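Side-chain contacts in 16S rRNA processing protein (Pseudomonas aeruginosa, PDB 2F1L), which probably serves as an accessory factor in the final assembly of the 30S ribosomal subunit and is needed for efficient processing of 16S rRNA: residues S40-P44 against L45-L49; L161-T165 against G166-L170. All blocks are in the same frame, centred on the assembly; numbering follows the deposited sequence. Where two conformers were deposited one is given.

Contact 1 of 2, residues S40-P44 against L45-L49; sequences SFTDP and LDNLL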
# COMPACT_ATOMS: atom_id res chain seq x y z
N SER A 40 11.49 -4.67 2.70
CA SER A 40 11.73 -3.24 2.46
C SER A 40 10.50 -2.40 2.77
O SER A 40 9.42 -2.80 2.41
CB SER A 40 12.10 -3.00 1.02
OG SER A 40 12.02 -1.63 0.71
N PHE A 41 10.69 -1.24 3.38
CA PHE A 41 9.58 -0.34 3.71
C PHE A 41 9.57 0.95 2.87
O PHE A 41 8.83 1.94 3.15
CB PHE A 41 9.65 0.01 5.22
CG PHE A 41 9.70 -1.19 6.13
CD1 PHE A 41 8.96 -2.34 5.83
CD2 PHE A 41 10.43 -1.17 7.31
CE1 PHE A 41 9.01 -3.46 6.66
CE2 PHE A 41 10.49 -2.29 8.15
CZ PHE A 41 9.78 -3.42 7.83
N THR A 42 10.40 0.94 1.84
CA THR A 42 10.59 2.09 0.97
C THR A 42 9.56 2.09 -0.18
O THR A 42 8.96 1.07 -0.48
CB THR A 42 12.01 2.10 0.36
OG1 THR A 42 12.22 0.94 -0.48
CG2 THR A 42 13.04 2.10 1.47
N ASP A 43 9.36 3.27 -0.76
CA ASP A 43 8.54 3.43 -1.93
C ASP A 43 9.43 4.11 -2.94
O ASP A 43 9.93 5.16 -2.67
CB ASP A 43 7.37 4.34 -1.60
CG ASP A 43 6.42 4.47 -2.74
OD1 ASP A 43 6.66 3.82 -3.80
OD2 ASP A 43 5.44 5.23 -2.57
N PRO A 44 9.70 3.47 -4.10
CA PRO A 44 9.44 2.15 -4.62
C PRO A 44 10.04 1.09 -3.73
O PRO A 44 10.98 1.39 -2.98
CB PRO A 44 10.25 2.14 -5.92
CG PRO A 44 10.33 3.54 -6.32
CD PRO A 44 10.46 4.28 -5.06
N LEU A 45 9.57 -0.15 -3.86
CA LEU A 45 10.13 -1.21 -3.04
C LEU A 45 11.66 -1.31 -3.10
O LEU A 45 12.31 -1.63 -2.10
CB LEU A 45 9.54 -2.56 -3.42
CG LEU A 45 9.66 -3.71 -2.41
CD1 LEU A 45 8.97 -3.37 -1.13
CD2 LEU A 45 9.04 -4.96 -3.00
N ASP A 46 12.25 -1.04 -4.26
CA ASP A 46 13.67 -1.36 -4.45
C ASP A 46 14.58 -0.24 -4.02
O ASP A 46 15.77 -0.34 -4.12
CB ASP A 46 13.98 -1.79 -5.89
CG ASP A 46 13.87 -0.67 -6.87
OD1 ASP A 46 13.56 0.46 -6.43
OD2 ASP A 46 14.05 -0.93 -8.08
N ASN A 47 13.99 0.82 -3.52
CA ASN A 47 14.69 2.00 -3.17
C ASN A 47 15.60 1.80 -1.99
O ASN A 47 16.61 2.45 -1.86
CB ASN A 47 13.65 3.07 -2.85
CG ASN A 47 14.28 4.40 -2.62
OD1 ASN A 47 15.02 4.87 -3.45
ND2 ASN A 47 14.01 5.01 -1.45
N LEU A 48 15.25 0.86 -1.12
CA LEU A 48 16.15 0.42 -0.08
C LEU A 48 17.58 0.16 -0.59
O LEU A 48 18.54 0.43 0.11
CB LEU A 48 15.59 -0.85 0.56
CG LEU A 48 16.42 -1.51 1.67
CD1 LEU A 48 16.64 -0.53 2.75
CD2 LEU A 48 15.74 -2.66 2.23
N LEU A 49 17.73 -0.37 -1.79
CA LEU A 49 19.06 -0.75 -2.35
C LEU A 49 19.91 0.47 -2.69
O LEU A 49 21.11 0.36 -2.94
CB LEU A 49 18.92 -1.64 -3.59
CG LEU A 49 18.15 -2.98 -3.37
CD1 LEU A 49 17.98 -3.79 -4.66
CD2 LEU A 49 18.83 -3.83 -2.29
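Ser40 and Thr42 direct their hydroxyls into the turn at Pro44-Leu48, making a local, mostly polar contact in the loop between strands 35-40 and 53-58 of the RimM N-terminal domain. Two features define the backbone: a cis peptide bond before Pro44, and a bond from Asn47 N to Pro44 O of 3.1 Å. With Leu45 and Asp46 near type I values, this is a type I beta turn that runs into the 3-10 segment from Asn47. Ser40 OG lies anti to the backbone N (chi1 166°), from where it gives a hydrogen bond to Leu45 O at 2.8 Å, in the carbonyl plane and on a lone pair. The same OG accepts Thr42 N at 3.2 Å with a nearly straight N-H approach (167°), the signature of an ST turn. Thr42 OG1 works in both directions: it donates to Pro44 O at 2.8 Å and receives Leu48 N at 3.1 Å, the latter bond noticeably bent. Pro44 O is thereby gripped twice, by Thr42 OG1 tilted only modestly from its carbonyl plane and by Asn47 N well above it. Apolar contacts make up the remainder: Leu45 CD1 rests 3.8 Å from Ser40 CB, and Leu48 CD2 approaches the same Ser40 CB at 3.9 Å. Outside the loop, Leu48 packs on Ile23 of strand 20-27 and Leu77 of strand 76-81, while Pro44 reaches Val169 and Ile172 of strand 169-173.

Contact 2 of 2, residues L161-T165 against G166-L170; sequences LLPYT and GQCVL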
# COMPACT_ATOMS: atom_id res chain seq x y z
N LEU A 161 -6.27 2.44 -11.52
CA LEU A 161 -5.91 3.39 -10.49
C LEU A 161 -5.09 2.69 -9.42
O LEU A 161 -5.62 1.89 -8.62
CB LEU A 161 -7.17 3.99 -9.90
CG LEU A 161 -7.95 4.74 -10.96
CD1 LEU A 161 -9.43 4.50 -10.75
CD2 LEU A 161 -7.61 6.22 -10.94
N LEU A 162 -3.79 2.96 -9.45
CA LEU A 162 -2.84 2.21 -8.63
C LEU A 162 -2.36 3.10 -7.52
O LEU A 162 -2.16 4.27 -7.72
CB LEU A 162 -1.68 1.72 -9.47
CG LEU A 162 -1.90 0.43 -10.27
CD1 LEU A 162 -3.04 0.53 -11.22
CD2 LEU A 162 -0.61 0.11 -11.03
N PRO A 163 -2.19 2.54 -6.33
CA PRO A 163 -1.65 3.30 -5.20
C PRO A 163 -0.15 3.49 -5.34
O PRO A 163 0.57 2.56 -5.73
CB PRO A 163 -1.97 2.40 -4.02
CG PRO A 163 -1.88 1.02 -4.59
CD PRO A 163 -2.46 1.13 -5.98
N TYR A 164 0.32 4.69 -5.06
CA TYR A 164 1.76 4.96 -5.11
C TYR A 164 2.33 4.58 -3.75
O TYR A 164 2.44 5.41 -2.84
CB TYR A 164 2.07 6.45 -5.43
CG TYR A 164 3.54 6.71 -5.55
CD1 TYR A 164 4.24 6.39 -6.70
CD2 TYR A 164 4.26 7.23 -4.49
CE1 TYR A 164 5.61 6.60 -6.80
CE2 TYR A 164 5.61 7.42 -4.57
CZ TYR A 164 6.29 7.11 -5.73
OH TYR A 164 7.66 7.34 -5.79
N THR A 165 2.59 3.29 -3.61
CA THR A 165 3.24 2.72 -2.42
C THR A 165 4.16 1.61 -2.90
O THR A 165 4.01 1.10 -4.01
CB THR A 165 2.23 2.05 -1.51
OG1 THR A 165 1.65 0.92 -2.19
CG2 THR A 165 1.14 3.00 -1.11
N GLY A 166 5.07 1.19 -2.03
CA GLY A 166 6.02 0.12 -2.34
C GLY A 166 5.41 -1.28 -2.44
O GLY A 166 6.01 -2.16 -3.05
N GLN A 167 4.25 -1.50 -1.83
CA GLN A 167 3.57 -2.75 -2.04
C GLN A 167 3.21 -2.88 -3.50
O GLN A 167 3.03 -4.02 -4.02
CB GLN A 167 2.31 -2.83 -1.16
CG GLN A 167 1.63 -4.20 -1.22
CD GLN A 167 0.50 -4.38 -0.23
OE1 GLN A 167 -0.17 -5.40 -0.27
NE2 GLN A 167 0.29 -3.42 0.67
N CYS A 168 3.06 -1.72 -4.15
CA CYS A 168 2.65 -1.64 -5.55
C CYS A 168 3.79 -1.28 -6.52
O CYS A 168 4.04 -1.97 -7.53
CB CYS A 168 1.54 -0.62 -5.71
SG CYS A 168 0.99 -0.52 -7.44
N VAL A 169 4.47 -0.17 -6.24
CA VAL A 169 5.52 0.33 -7.14
C VAL A 169 6.81 -0.35 -6.76
O VAL A 169 7.34 -0.11 -5.69
CB VAL A 169 5.71 1.86 -7.04
CG1 VAL A 169 6.87 2.32 -7.96
CG2 VAL A 169 4.44 2.55 -7.43
N LEU A 170 7.34 -1.18 -7.64
CA LEU A 170 8.57 -1.92 -7.29
C LEU A 170 9.85 -1.17 -7.71
O LEU A 170 10.86 -1.21 -6.99
CB LEU A 170 8.56 -3.30 -7.95
CG LEU A 170 7.30 -4.13 -7.70
CD1 LEU A 170 7.49 -5.52 -8.16
CD2 LEU A 170 6.97 -4.12 -6.22
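Thr165 O accepts two backbone donors across one helix-like turn through Gly166, Gln167 and Cys168: Val169 N at 2.6 Å, nearly straight (176°) and close to the axis of the carbonyl, closes an alpha turn, whereas Cys168 N at 3.0 Å stands above the carbonyl plane on a bent path (139°). Inside the bend lies the Cys168 side chain. Its SG is anti to the backbone N (chi1 -179°), a torsion that carries the sulfur back over the incoming strand, to 3.5 Å from Pro163 O and 4.0 Å from Leu162 CD2. Cys168 CB meets Pro163 O as well, at 3.3 Å, and touches the proline ring at Pro163 CG. In the RimM PRC barrel domain this turn connects strands 160-163 and 169-173, the outermost strands, within the chain, of a six-stranded mixed sheet. Just before it, a weak bond from Thr165 N to Pro163 O marks an inverse gamma turn centred on Tyr164. Leu162 and Val169 share a neighbour in Met146, with Val181 beside Leu162 and Met179 beside Val169. Val169 CG2 also lies 3.9 Å from Tyr164 CD1, the two side chains slanting past one another, with the methyl approaching the ring at an oblique angle. Thr165 OG1 packs at 3.9 Å against Gln167 CB and is hydrogen-bonded to an unidentified ligand, probably a crystallisation component. From the turn itself, the extended Gln167 side chain packs on Pro163 of the second subunit, and Pro163 meets Gln167 of that subunit in return.

In the fold
From the N terminus, strand 35-40 leads into contact 1, which shapes the start of the loop toward strand 53-58 within the N-terminal domain. Much later the chain passes through contact 2, where residues 161-170 close the turn between strands 160-163 and 169-173 of the PRC barrel domain. The two contacts are in series, neither nested nor crossed, yet their centres lie about 11 Å apart and they touch. Probable backbone hydrogen bonds run from Leu45 N to Val169 O (2.9 Å) and from Asp46 N to Leu170 O (3.1 Å). The two domains are therefore joined here, and both contacts also reach the second subunit.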